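Local atomic coordinates of Alpha/beta hydrolase (PDB entry 6KSU), a protein that probably catalyses the macrolactamization that releases non-ribosomal peptides as rings, acting as a stand-alone cyclase related to penicillin-binding proteins and beta-lactamases. Residues A[401-406]-A[413-418]; A[191-196]-A[215-220]; A[229-234]-A[349-354]; A[106-111]-A[126-131]; A[86-91]-A[265-270]. All blocks are in the same frame, centred on the assembly; numbering follows the deposited sequence.

Interaction 1: A[401-406]-A[413-418]; sequences LELMVT and LFLTRE
Four backbone hydrogen bonds join Met404 and Thr406 to Thr416 and Phe414, and they make 401-406 and 413-418 an antiparallel beta hairpin. Thr416 N donates to Met404 O at 2.8 Å, and Met404 N returns a bond to Thr416 O. The pair Thr406 and Phe414 repeats the exchange. Between them lies the non-hydrogen-bonded pair Val405 and Leu415, where Val405 CA-H approaches Phe414 O, with 3.3 Å from CA to the oxygen.

Apolar contacts gather on the face of Leu403, Val405 and Leu415. The two methyl branches of Leu415 divide the work: CD2 meets Leu403 CD2 at 3.6 Å, while CD1 meets Val405 CG2 at the same 3.6 Å. Leu403 CD1 turns instead to the aliphatic chain of Arg417, 3.7 Å from its CB; the guanidinium end of that arginine bonds Tyr423 on the next strand.

The other face is mixed. Thr416 OG1 stands between its own backbone N and carbonyl carbon (chi1 64°), which brings it 3.0 Å from Met404 CB, and Thr416 CG2 packs against Thr406 OG1.

This hairpin belongs to the closed eight-stranded antiparallel barrel at the C-terminal end of the chain. Its chemistry is divided: leucine and valine branches fill one buried face, hydroxyls, a thioether and the Phe414 ring lie on the more exposed one, and the main chain holds the register.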
# COMPACT_ATOMS: atom_id res chain seq x y z
N LEU A 401 2.33 17.11 -7.68
CA LEU A 401 0.90 17.11 -7.95
C LEU A 401 0.22 18.30 -7.28
O LEU A 401 0.49 18.60 -6.11
CB LEU A 401 0.27 15.79 -7.48
CG LEU A 401 1.13 14.54 -7.77
CD1 LEU A 401 0.64 13.29 -7.02
CD2 LEU A 401 1.23 14.27 -9.28
N GLU A 402 -0.64 18.98 -8.02
CA GLU A 402 -1.26 20.18 -7.48
C GLU A 402 -2.72 20.24 -7.88
O GLU A 402 -3.14 19.69 -8.91
CB GLU A 402 -0.53 21.45 -7.93
CG GLU A 402 -0.34 21.59 -9.43
CD GLU A 402 0.61 22.72 -9.78
OE1 GLU A 402 0.98 23.47 -8.86
OE2 GLU A 402 0.98 22.84 -10.97
N LEU A 403 -3.50 20.92 -7.05
CA LEU A 403 -4.92 21.12 -7.26
C LEU A 403 -5.20 22.58 -6.90
O LEU A 403 -4.49 23.17 -6.08
CB LEU A 403 -5.72 20.14 -6.37
CG LEU A 403 -6.85 19.24 -6.86
CD1 LEU A 403 -6.47 18.59 -8.19
CD2 LEU A 403 -7.13 18.18 -5.79
N MET A 404 -6.21 23.18 -7.54
CA MET A 404 -6.57 24.56 -7.20
C MET A 404 -8.04 24.66 -6.85
O MET A 404 -8.90 24.10 -7.54
CB MET A 404 -6.23 25.52 -8.33
CG MET A 404 -4.76 25.52 -8.71
SD MET A 404 -4.32 26.98 -9.67
CE MET A 404 -5.71 28.04 -9.32
N VAL A 405 -8.34 25.35 -5.76
CA VAL A 405 -9.70 25.66 -5.40
C VAL A 405 -9.96 27.07 -5.88
O VAL A 405 -9.37 28.03 -5.37
CB VAL A 405 -9.97 25.53 -3.90
CG1 VAL A 405 -11.34 26.12 -3.57
CG2 VAL A 405 -9.89 24.06 -3.51
N THR A 406 -10.83 27.20 -6.87
CA THR A 406 -11.12 28.47 -7.49
C THR A 406 -12.60 28.76 -7.36
O THR A 406 -13.36 28.01 -6.74
CB THR A 406 -10.71 28.47 -8.96
OG1 THR A 406 -11.62 27.65 -9.71
CG2 THR A 406 -9.28 27.96 -9.12
N LEU A 413 -17.77 27.35 -6.32
CA LEU A 413 -16.46 26.75 -6.10
C LEU A 413 -16.12 25.65 -7.11
O LEU A 413 -16.94 24.76 -7.41
CB LEU A 413 -16.37 26.17 -4.69
CG LEU A 413 -16.32 27.18 -3.55
CD1 LEU A 413 -16.00 26.48 -2.24
CD2 LEU A 413 -15.29 28.26 -3.87
N PHE A 414 -14.88 25.68 -7.61
CA PHE A 414 -14.37 24.66 -8.51
C PHE A 414 -13.03 24.13 -8.02
O PHE A 414 -12.31 24.77 -7.26
CB PHE A 414 -14.23 25.19 -9.94
CG PHE A 414 -15.54 25.50 -10.57
CD1 PHE A 414 -16.15 24.57 -11.41
CD2 PHE A 414 -16.20 26.69 -10.28
CE1 PHE A 414 -17.41 24.84 -11.99
CE2 PHE A 414 -17.44 26.97 -10.84
CZ PHE A 414 -18.05 26.04 -11.71
N LEU A 415 -12.72 22.92 -8.47
CA LEU A 415 -11.42 22.30 -8.28
C LEU A 415 -10.79 22.14 -9.66
O LEU A 415 -11.38 21.51 -10.54
CB LEU A 415 -11.57 20.96 -7.57
CG LEU A 415 -10.38 20.40 -6.81
CD1 LEU A 415 -10.27 21.11 -5.51
CD2 LEU A 415 -10.58 18.91 -6.58
N THR A 416 -9.61 22.72 -9.86
CA THR A 416 -8.95 22.65 -11.15
C THR A 416 -7.68 21.82 -11.03
O THR A 416 -7.10 21.67 -9.95
CB THR A 416 -8.64 24.04 -11.71
OG1 THR A 416 -7.71 24.70 -10.85
CG2 THR A 416 -9.91 24.91 -11.80
N ARG A 417 -7.25 21.29 -12.17
CA ARG A 417 -6.26 20.23 -12.22
C ARG A 417 -5.69 20.17 -13.63
O ARG A 417 -6.45 20.08 -14.60
CB ARG A 417 -6.92 18.91 -11.81
CG ARG A 417 -6.05 17.68 -11.90
CD ARG A 417 -6.81 16.51 -11.29
NE ARG A 417 -6.02 15.29 -11.35
CZ ARG A 417 -6.53 14.06 -11.45
NH1 ARG A 417 -7.85 13.89 -11.50
NH2 ARG A 417 -5.73 13.01 -11.50
N GLU A 418 -4.35 20.18 -13.73
CA GLU A 418 -3.62 20.59 -14.93
C GLU A 418 -4.22 20.15 -16.28
O GLU A 418 -4.38 20.97 -17.19
CB GLU A 418 -2.17 20.11 -14.84
CG GLU A 418 -1.33 20.50 -16.06
CD GLU A 418 0.01 21.09 -15.69
OE1 GLU A 418 0.88 21.21 -16.59
OE2 GLU A 418 0.20 21.46 -14.51

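Interaction 2: A[191-196]-A[215-220]; sequences GMDWWT and DPRPGQ
Arg217 reaches across to Asp193, Trp195 and Thr196 at the capped start of helix 194-206, where Asp193 is the N-cap and its OD1 accepts from Thr196 N. From CB, which points toward the helix, the arginine chain runs through CG and then bends at chi3 (-60°), a turn that brings the guanidinium flat against Trp195 CB. CD lies 3.8 Å from Asp193 OD1. NE is 3.6 Å from Trp195 CB, and that carbon sits over the centre of one face of the guanidinium. At the edge, NH1 gives a weak hydrogen bond to Thr196 OG1 at 3.3 Å.

The remaining N-H groups turn to Asp215 in the same loop: NE and NH2 grip its two carboxylate oxygens side-on, NH2 at 2.6 Å from Asp215 OD2. Asp215 OD1 also accepts from Arg217 N, closing an Asx turn; the two bonds to Asp215 and this turn fix the rotation of the guanidinium.

Next to it, Pro216 lies over the face of the Trp195 ring away from Trp194, and Trp195 NE1 bonds His214 O. The CH-pi contact is close, with Pro216 CD 3.6 Å from the centroid of the six-membered ring and 26° off its normal.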
# COMPACT_ATOMS: atom_id res chain seq x y z
N GLY A 191 24.50 -2.79 8.38
CA GLY A 191 25.45 -2.18 7.47
C GLY A 191 25.21 -2.67 6.07
O GLY A 191 26.11 -2.61 5.22
N MET A 192 24.02 -3.18 5.80
CA MET A 192 23.71 -3.73 4.48
C MET A 192 22.66 -2.90 3.76
O MET A 192 21.78 -2.30 4.37
CB MET A 192 23.20 -5.18 4.57
CG MET A 192 23.86 -6.01 5.61
SD MET A 192 22.79 -7.42 5.92
CE MET A 192 21.97 -6.89 7.40
N ASP A 193 22.75 -2.92 2.43
CA ASP A 193 21.73 -2.30 1.60
C ASP A 193 20.37 -2.98 1.82
O ASP A 193 20.28 -4.10 2.35
CB ASP A 193 22.13 -2.35 0.14
CG ASP A 193 22.13 -3.77 -0.41
OD1 ASP A 193 21.03 -4.28 -0.74
OD2 ASP A 193 23.22 -4.38 -0.53
N TRP A 194 19.31 -2.28 1.41
CA TRP A 194 17.96 -2.77 1.67
C TRP A 194 17.73 -4.17 1.08
O TRP A 194 17.11 -5.02 1.74
CB TRP A 194 16.90 -1.79 1.13
CG TRP A 194 15.51 -2.37 1.19
CD1 TRP A 194 14.67 -2.35 2.26
CD2 TRP A 194 14.81 -3.05 0.13
NE1 TRP A 194 13.48 -2.98 1.94
CE2 TRP A 194 13.54 -3.41 0.64
CE3 TRP A 194 15.13 -3.37 -1.20
CZ2 TRP A 194 12.60 -4.10 -0.12
CZ3 TRP A 194 14.20 -4.06 -1.96
CH2 TRP A 194 12.94 -4.41 -1.42
N TRP A 195 18.19 -4.41 -0.15
CA TRP A 195 18.03 -5.74 -0.75
C TRP A 195 18.69 -6.82 0.10
O TRP A 195 18.06 -7.83 0.46
CB TRP A 195 18.62 -5.77 -2.16
CG TRP A 195 17.88 -5.00 -3.21
CD1 TRP A 195 17.05 -5.51 -4.16
CD2 TRP A 195 17.95 -3.58 -3.45
NE1 TRP A 195 16.57 -4.50 -4.96
CE2 TRP A 195 17.10 -3.31 -4.55
CE3 TRP A 195 18.62 -2.52 -2.84
CZ2 TRP A 195 16.93 -2.03 -5.06
CZ3 TRP A 195 18.44 -1.24 -3.34
CH2 TRP A 195 17.60 -1.00 -4.44
N THR A 196 19.98 -6.64 0.41
CA THR A 196 20.72 -7.65 1.15
C THR A 196 20.06 -7.90 2.50
O THR A 196 19.89 -9.05 2.91
CB THR A 196 22.17 -7.22 1.33
OG1 THR A 196 22.76 -7.00 0.04
CG2 THR A 196 22.97 -8.27 2.08
N ASP A 215 17.04 -5.45 -9.26
CA ASP A 215 18.12 -5.75 -8.32
C ASP A 215 19.41 -5.13 -8.82
O ASP A 215 20.00 -5.65 -9.79
CB ASP A 215 18.26 -7.26 -8.15
CG ASP A 215 19.16 -7.64 -6.99
OD1 ASP A 215 19.89 -6.76 -6.50
OD2 ASP A 215 19.18 -8.83 -6.58
N PRO A 216 19.89 -4.03 -8.23
CA PRO A 216 21.13 -3.39 -8.72
C PRO A 216 22.41 -4.07 -8.26
O PRO A 216 23.49 -3.56 -8.58
CB PRO A 216 21.03 -1.97 -8.14
CG PRO A 216 20.25 -2.16 -6.87
CD PRO A 216 19.31 -3.33 -7.08
N ARG A 217 22.34 -5.17 -7.53
CA ARG A 217 23.60 -5.76 -7.11
C ARG A 217 24.08 -6.78 -8.14
O ARG A 217 23.26 -7.44 -8.79
CB ARG A 217 23.45 -6.46 -5.75
CG ARG A 217 22.82 -5.61 -4.65
CD ARG A 217 22.25 -6.51 -3.55
NE ARG A 217 21.24 -7.42 -4.09
CZ ARG A 217 20.75 -8.48 -3.46
NH1 ARG A 217 21.19 -8.80 -2.25
NH2 ARG A 217 19.82 -9.23 -4.06
N PRO A 218 25.39 -6.92 -8.36
CA PRO A 218 25.84 -8.06 -9.18
C PRO A 218 25.38 -9.36 -8.56
O PRO A 218 24.67 -10.14 -9.20
CB PRO A 218 27.36 -7.91 -9.20
CG PRO A 218 27.68 -7.09 -8.00
CD PRO A 218 26.51 -6.17 -7.78
N GLY A 219 25.72 -9.58 -7.29
CA GLY A 219 25.19 -10.71 -6.55
C GLY A 219 25.92 -11.98 -6.92
O GLY A 219 27.16 -12.01 -6.99
N GLN A 220 25.16 -13.04 -7.14
CA GLN A 220 25.68 -14.27 -7.71
C GLN A 220 24.82 -14.59 -8.93
O GLN A 220 24.10 -13.74 -9.46
CB GLN A 220 25.69 -15.41 -6.68
CG GLN A 220 26.08 -14.99 -5.26
CD GLN A 220 25.67 -16.03 -4.22
OE1 GLN A 220 26.21 -17.14 -4.20
NE2 GLN A 220 24.71 -15.68 -3.37

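Interaction 3: A[229-234]-A[349-354]; sequences EGHALR and TANSTA
His231 and Asn351 run alongside each other in one direction, with the imidazole and amide planes 63° apart. Each group bonds a main-chain oxygen of the other segment. His231 ND1 donates to Asn351 O at 2.9 Å, the oxygen lying near the ring plane but tilted 19° out of it. In return, Asn351 ND2 donates to Glu229 O at 2.9 Å; the nitrogen lies nearly in line with the C=O bond, but the hydrogen bond is bent at the hydrogen and leaves the amide plane. The asparagine amide is placed for this by chi1 of 72°, which sets CG between its own N and carbonyl carbon. His231 CE1 then comes to 3.3 Å from Asn351 ND2.

Further along, Thr353 N bonds His231 O, and Ser352 CA-H approaches that same oxygen, CA lying 3.2 Å from it. Ala232 CB closes this end against Thr353 CG2 at 3.5 Å. Ser352 OG accepts a weak capping bond from Ala354 N at the turn into helix 355-365.

The contact thus ties the short strand 231-232 to the loop that leaves strand 344-350 of the large antiparallel sheet in the beta-lactamase-like domain. Both side chains have further partners, His231 NE2 bonding Val67 N and Asn351 ND2 also bonding Leu64 O. Donation from ND1 implies that the buried imidazole carries a proton there, and side chains supply two of the three clear hydrogen bonds.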
# COMPACT_ATOMS: atom_id res chain seq x y z
N GLU A 229 4.39 -11.63 -15.68
CA GLU A 229 4.28 -10.35 -16.33
C GLU A 229 2.88 -9.76 -16.14
O GLU A 229 1.91 -10.47 -15.82
CB GLU A 229 4.59 -10.48 -17.82
CG GLU A 229 5.49 -11.65 -18.16
CD GLU A 229 6.21 -11.44 -19.48
OE1 GLU A 229 6.80 -12.41 -20.01
OE2 GLU A 229 6.19 -10.30 -19.98
N GLY A 230 2.80 -8.43 -16.32
CA GLY A 230 1.53 -7.73 -16.27
C GLY A 230 0.82 -7.66 -17.63
O GLY A 230 1.43 -7.75 -18.69
N HIS A 231 -0.50 -7.47 -17.56
CA HIS A 231 -1.37 -7.60 -18.72
C HIS A 231 -2.50 -6.59 -18.60
O HIS A 231 -2.90 -6.21 -17.50
CB HIS A 231 -1.96 -9.03 -18.84
CG HIS A 231 -0.92 -10.11 -18.95
ND1 HIS A 231 -0.12 -10.49 -17.89
CD2 HIS A 231 -0.57 -10.90 -19.99
CE1 HIS A 231 0.69 -11.47 -18.28
NE2 HIS A 231 0.44 -11.74 -19.55
N ALA A 232 -3.00 -6.16 -19.76
CA ALA A 232 -4.12 -5.22 -19.84
C ALA A 232 -4.83 -5.41 -21.17
O ALA A 232 -4.18 -5.60 -22.20
CB ALA A 232 -3.67 -3.77 -19.71
N LEU A 233 -6.16 -5.34 -21.15
CA LEU A 233 -6.93 -5.41 -22.38
C LEU A 233 -6.67 -4.20 -23.26
O LEU A 233 -6.79 -3.06 -22.82
CB LEU A 233 -8.42 -5.52 -22.08
CG LEU A 233 -9.05 -6.83 -22.53
CD1 LEU A 233 -10.55 -6.80 -22.28
CD2 LEU A 233 -8.74 -7.09 -24.00
N ARG A 234 -6.28 -4.45 -24.50
CA ARG A 234 -6.13 -3.39 -25.48
C ARG A 234 -7.39 -3.27 -26.33
O ARG A 234 -8.15 -4.23 -26.49
CB ARG A 234 -4.92 -3.64 -26.35
CG ARG A 234 -3.64 -3.27 -25.65
CD ARG A 234 -2.51 -3.37 -26.62
NE ARG A 234 -2.54 -4.66 -27.29
CZ ARG A 234 -1.60 -5.58 -27.15
NH1 ARG A 234 -0.55 -5.32 -26.39
NH2 ARG A 234 -1.70 -6.73 -27.79
N THR A 349 -2.68 -12.46 -5.52
CA THR A 349 -1.89 -11.81 -6.57
C THR A 349 -2.60 -12.00 -7.90
O THR A 349 -3.24 -13.03 -8.14
CB THR A 349 -0.44 -12.31 -6.64
OG1 THR A 349 -0.37 -13.73 -6.86
CG2 THR A 349 0.31 -11.94 -5.35
N ALA A 350 -2.55 -10.97 -8.75
CA ALA A 350 -3.14 -11.05 -10.07
C ALA A 350 -2.25 -10.27 -11.01
O ALA A 350 -1.60 -9.31 -10.61
CB ALA A 350 -4.58 -10.52 -10.08
N ASN A 351 -2.21 -10.71 -12.26
CA ASN A 351 -1.30 -10.11 -13.23
C ASN A 351 -2.05 -9.57 -14.45
O ASN A 351 -1.49 -9.53 -15.54
CB ASN A 351 -0.18 -11.09 -13.62
CG ASN A 351 -0.65 -12.27 -14.51
OD1 ASN A 351 -1.80 -12.69 -14.46
ND2 ASN A 351 0.28 -12.81 -15.30
N SER A 352 -3.27 -9.09 -14.27
CA SER A 352 -3.89 -8.22 -15.28
C SER A 352 -4.57 -7.03 -14.61
O SER A 352 -4.86 -7.04 -13.42
CB SER A 352 -4.89 -8.98 -16.16
OG SER A 352 -6.07 -9.22 -15.43
N THR A 353 -4.85 -5.99 -15.41
CA THR A 353 -5.54 -4.82 -14.88
C THR A 353 -6.89 -5.16 -14.24
O THR A 353 -7.42 -4.34 -13.50
CB THR A 353 -5.72 -3.76 -15.99
OG1 THR A 353 -6.23 -4.37 -17.18
CG2 THR A 353 -4.39 -3.11 -16.32
N ALA A 354 -7.43 -6.35 -14.47
CA ALA A 354 -8.68 -6.73 -13.83
C ALA A 354 -8.50 -7.22 -12.40
O ALA A 354 -9.51 -7.47 -11.71
CB ALA A 354 -9.41 -7.80 -14.64

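Interaction 4: A[106-111]-A[126-131]; sequences DPLAGL and ATVRQL
Leu108 is where 106-111 and 126-131 close tightly. Its backbone N donates to Ala126 O at 2.9 Å, and its CG lies 3.3 Å from that same oxygen, so one carbonyl is engaged by both the main chain and the side chain of a single leucine. With CG anti to its carbonyl carbon (chi1 -57°), the side chain runs on to Leu131, and the two leucines meet tip to tip, Leu108 CD2 standing 3.7 Å from Leu131 CD1. Val128 flanks this meeting point less closely, its CG2 4.2 Å from Leu108 CD2. Leu111, on a weakly bonded helical turn, forms the loose end of this apolar cluster, with Leu111 CD1 4.4 Å from Val128 CG2. Helix 176-189 packs on the same cluster through Leu182 and Val185.

Thr127, between these parts, is the N-cap of helix 128-132 and forms a capping box with Gln130. Thr127 OG1 takes up the N-H of Gln130, 3.1 Å from its N, while Gln130 OE1 accepts from Thr127 N from 45° above the amide plane.

Toward solvent the contact thins. Asp106 and Pro107 turn their side chains away, and what they offer is backbone: Pro107 CA-H approaches Ala126 O, with 3.4 Å from CA to the oxygen, and Asp106 O faces Thr127 CA. Arg129 of the same helix makes a salt bridge to Asp105, the residue just before Asp106.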
# COMPACT_ATOMS: atom_id res chain seq x y z
N ASP A 106 13.62 7.45 17.35
CA ASP A 106 14.77 8.32 17.18
C ASP A 106 14.58 9.26 15.98
O ASP A 106 14.02 8.86 14.95
CB ASP A 106 16.04 7.51 16.98
CG ASP A 106 16.84 7.37 18.26
OD1 ASP A 106 16.45 8.01 19.27
OD2 ASP A 106 17.84 6.62 18.27
N PRO A 107 15.03 10.50 16.11
CA PRO A 107 14.95 11.44 14.99
C PRO A 107 15.91 11.05 13.88
O PRO A 107 17.05 10.67 14.13
CB PRO A 107 15.34 12.79 15.61
CG PRO A 107 15.14 12.60 17.09
CD PRO A 107 15.47 11.16 17.35
N LEU A 108 15.44 11.19 12.63
CA LEU A 108 16.23 10.77 11.48
C LEU A 108 17.56 11.50 11.38
O LEU A 108 18.46 11.01 10.68
CB LEU A 108 15.44 11.00 10.19
CG LEU A 108 14.06 10.36 9.96
CD1 LEU A 108 13.63 10.67 8.54
CD2 LEU A 108 14.05 8.85 10.23
N ALA A 109 17.71 12.66 12.03
CA ALA A 109 18.97 13.41 11.93
C ALA A 109 20.13 12.63 12.53
O ALA A 109 21.23 12.62 11.97
CB ALA A 109 18.83 14.77 12.60
N GLY A 110 19.89 11.96 13.66
CA GLY A 110 20.92 11.14 14.28
C GLY A 110 21.25 9.88 13.51
O GLY A 110 22.31 9.28 13.73
N LEU A 111 20.36 9.45 12.60
CA LEU A 111 20.59 8.25 11.82
C LEU A 111 21.27 8.53 10.49
O LEU A 111 22.04 7.69 10.01
CB LEU A 111 19.26 7.53 11.57
CG LEU A 111 18.53 7.03 12.83
CD1 LEU A 111 17.04 7.34 12.81
CD2 LEU A 111 18.78 5.54 13.02
N ALA A 126 11.71 14.16 12.00
CA ALA A 126 10.74 13.08 11.92
C ALA A 126 11.37 11.77 12.43
O ALA A 126 12.58 11.66 12.60
CB ALA A 126 10.22 12.92 10.49
N THR A 127 10.52 10.77 12.67
CA THR A 127 10.94 9.51 13.27
C THR A 127 10.58 8.29 12.42
O THR A 127 9.62 8.29 11.63
CB THR A 127 10.32 9.35 14.66
OG1 THR A 127 8.89 9.28 14.55
CG2 THR A 127 10.71 10.56 15.54
N VAL A 128 11.36 7.23 12.61
CA VAL A 128 11.01 5.92 12.06
C VAL A 128 9.54 5.59 12.33
O VAL A 128 8.82 5.13 11.44
CB VAL A 128 11.97 4.85 12.61
CG1 VAL A 128 11.49 3.44 12.24
CG2 VAL A 128 13.37 5.09 12.09
N ARG A 129 9.06 5.83 13.55
CA ARG A 129 7.66 5.53 13.84
C ARG A 129 6.71 6.32 12.94
O ARG A 129 5.69 5.79 12.48
CB ARG A 129 7.34 5.82 15.31
CG ARG A 129 5.97 5.29 15.74
CD ARG A 129 5.49 5.91 17.05
NE ARG A 129 6.42 5.60 18.14
CZ ARG A 129 6.58 4.39 18.68
NH1 ARG A 129 5.88 3.35 18.23
NH2 ARG A 129 7.44 4.22 19.68
N GLN A 130 7.02 7.60 12.70
CA GLN A 130 6.18 8.40 11.80
C GLN A 130 6.31 7.93 10.36
O GLN A 130 5.33 8.00 9.62
CB GLN A 130 6.56 9.88 11.90
CG GLN A 130 6.34 10.48 13.28
CD GLN A 130 7.05 11.81 13.45
OE1 GLN A 130 8.03 12.09 12.75
NE2 GLN A 130 6.58 12.63 14.38
N LEU A 131 7.51 7.54 9.94
CA LEU A 131 7.67 7.04 8.58
C LEU A 131 6.81 5.80 8.36
O LEU A 131 6.00 5.75 7.42
CB LEU A 131 9.14 6.74 8.29
CG LEU A 131 10.12 7.92 8.19
CD1 LEU A 131 11.51 7.37 7.94
CD2 LEU A 131 9.75 8.87 7.09

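Interaction 5: A[86-91]-A[265-270]; sequences KFLTAE and VTAARP
Two different first torsions send Phe87 and Glu91, one helical turn apart, to the same residue, Ala267. In Phe87 CG stands opposite the backbone N (chi1 170°), whereas in Glu91 it stands opposite the carbonyl carbon (chi1 -83°) and the chain then runs out extended. Three side chains close on the Ala267 methyl: Glu91 OE1 at 3.5 Å, Leu88 CD2 at 3.8 Å and Phe87 CE2 at 4.0 Å. Glu91 CG lies over one face of the Phe87 ring, toward its rim, and Ala268 CA approaches that ring at its edge.

In the polar part, Glu91 OE2 lies 2.6 Å from Ala267 O. Two oxygens so close suggest that the acid may be protonated here. Glu91 OE2 shares a hydrogen bond with His271 NE2, while Glu91 OE1 is buried and has no polar partner in the model.

The first segment lies on helix 85-98, whose Lys86 belongs to a probable SxxK motif with Ser83, as in serine beta-lactamases and penicillin-binding proteins. Helix 261-268 packs on the side of helix 85-98 away from Lys86, with helix 194-206 touching Leu88 and Ala267, helix 286-293 adding Met292, and Leu336 and Ile338 of strand 332-339 touching Phe87.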
# COMPACT_ATOMS: atom_id res chain seq x y z
N LYS A 86 5.61 -2.65 1.44
CA LYS A 86 5.79 -1.86 2.66
C LYS A 86 5.57 -2.70 3.91
O LYS A 86 6.13 -2.40 4.97
CB LYS A 86 4.82 -0.66 2.65
CG LYS A 86 5.19 0.38 1.65
CD LYS A 86 4.10 1.43 1.51
CE LYS A 86 4.63 2.56 0.65
NZ LYS A 86 4.54 2.21 -0.79
N PHE A 87 4.75 -3.74 3.81
CA PHE A 87 4.55 -4.61 4.96
C PHE A 87 5.81 -5.41 5.27
O PHE A 87 6.12 -5.64 6.44
CB PHE A 87 3.33 -5.50 4.69
CG PHE A 87 3.13 -6.61 5.68
CD1 PHE A 87 2.67 -6.36 6.95
CD2 PHE A 87 3.31 -7.93 5.28
CE1 PHE A 87 2.44 -7.40 7.86
CE2 PHE A 87 3.09 -8.97 6.18
CZ PHE A 87 2.66 -8.70 7.47
N LEU A 88 6.59 -5.76 4.26
CA LEU A 88 7.82 -6.51 4.54
C LEU A 88 8.93 -5.58 4.98
O LEU A 88 9.70 -5.91 5.89
CB LEU A 88 8.21 -7.32 3.31
CG LEU A 88 7.00 -8.25 3.15
CD1 LEU A 88 6.28 -8.01 1.83
CD2 LEU A 88 7.40 -9.68 3.31
N THR A 89 9.01 -4.40 4.36
CA THR A 89 9.92 -3.37 4.82
C THR A 89 9.64 -3.00 6.27
O THR A 89 10.56 -2.86 7.08
CB THR A 89 9.81 -2.14 3.91
OG1 THR A 89 10.49 -2.43 2.69
CG2 THR A 89 10.45 -0.90 4.59
N ALA A 90 8.35 -2.82 6.61
CA ALA A 90 7.99 -2.56 7.99
C ALA A 90 8.42 -3.71 8.88
O ALA A 90 8.95 -3.51 9.98
CB ALA A 90 6.49 -2.34 8.13
N GLU A 91 8.20 -4.94 8.40
CA GLU A 91 8.61 -6.10 9.16
C GLU A 91 10.12 -6.12 9.36
O GLU A 91 10.62 -6.44 10.44
CB GLU A 91 8.10 -7.35 8.44
CG GLU A 91 6.62 -7.70 8.75
CD GLU A 91 6.30 -9.15 8.33
OE1 GLU A 91 6.98 -9.64 7.42
OE2 GLU A 91 5.41 -9.79 8.93
N VAL A 265 1.24 -14.67 2.85
CA VAL A 265 0.59 -15.34 3.98
C VAL A 265 1.63 -15.80 5.00
O VAL A 265 1.44 -15.67 6.21
CB VAL A 265 -0.29 -16.50 3.47
CG1 VAL A 265 -0.80 -17.35 4.61
CG2 VAL A 265 -1.47 -15.96 2.65
N THR A 266 2.77 -16.29 4.52
CA THR A 266 3.81 -16.74 5.43
C THR A 266 4.31 -15.59 6.30
O THR A 266 4.41 -15.72 7.52
CB THR A 266 4.95 -17.37 4.63
OG1 THR A 266 4.44 -18.51 3.89
CG2 THR A 266 6.10 -17.78 5.55
N ALA A 267 4.58 -14.43 5.68
CA ALA A 267 5.03 -13.26 6.43
C ALA A 267 3.96 -12.77 7.42
O ALA A 267 4.29 -12.12 8.41
CB ALA A 267 5.42 -12.13 5.48
N ALA A 268 2.69 -13.08 7.16
CA ALA A 268 1.62 -12.75 8.09
C ALA A 268 1.54 -13.72 9.27
O ALA A 268 0.91 -13.39 10.28
CB ALA A 268 0.28 -12.73 7.35
N ARG A 269 2.18 -14.90 9.16
CA ARG A 269 2.02 -15.91 10.21
C ARG A 269 2.37 -15.40 11.60
O ARG A 269 1.57 -15.65 12.52
CB ARG A 269 2.84 -17.17 9.84
CG ARG A 269 2.34 -17.88 8.57
CD ARG A 269 1.07 -18.67 8.82
NE ARG A 269 1.14 -19.46 10.05
CZ ARG A 269 1.60 -20.70 10.11
NH1 ARG A 269 2.02 -21.30 9.00
NH2 ARG A 269 1.63 -21.34 11.27
N PRO A 270 3.49 -14.70 11.84
CA PRO A 270 3.76 -14.20 13.21
C PRO A 270 2.72 -13.21 13.73
O PRO A 270 2.78 -12.87 14.92
CB PRO A 270 5.14 -13.53 13.09
CG PRO A 270 5.74 -14.08 11.86
CD PRO A 270 4.60 -14.38 10.93

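Overall arrangement
Interaction 5 is the fully buried contact, its centre about 13 Å from the chain's centre, a helix pairing with phenylalanine, leucine and an acid round an alanine. In interaction 2, on the surface, an arginine held by an aspartate of its own loop packs on a helix start beside a proline in CH-pi contact with a tryptophan; Trp194 NE1 lies 3.1 Å from Thr89 OG1 of interaction 5, probably hydrogen-bonded. Interactions 3 and 4, partly buried, lie on opposite sides of the chain's centre: polar side chains bond backbone just past the end of a sheet strand, and leucines meet beside a helix cap. All four belong to the beta-lactamase-like part. Interaction 1, regular backbone pairing in the C-terminal barrel, is centred about 32 to 42 Å from their centres.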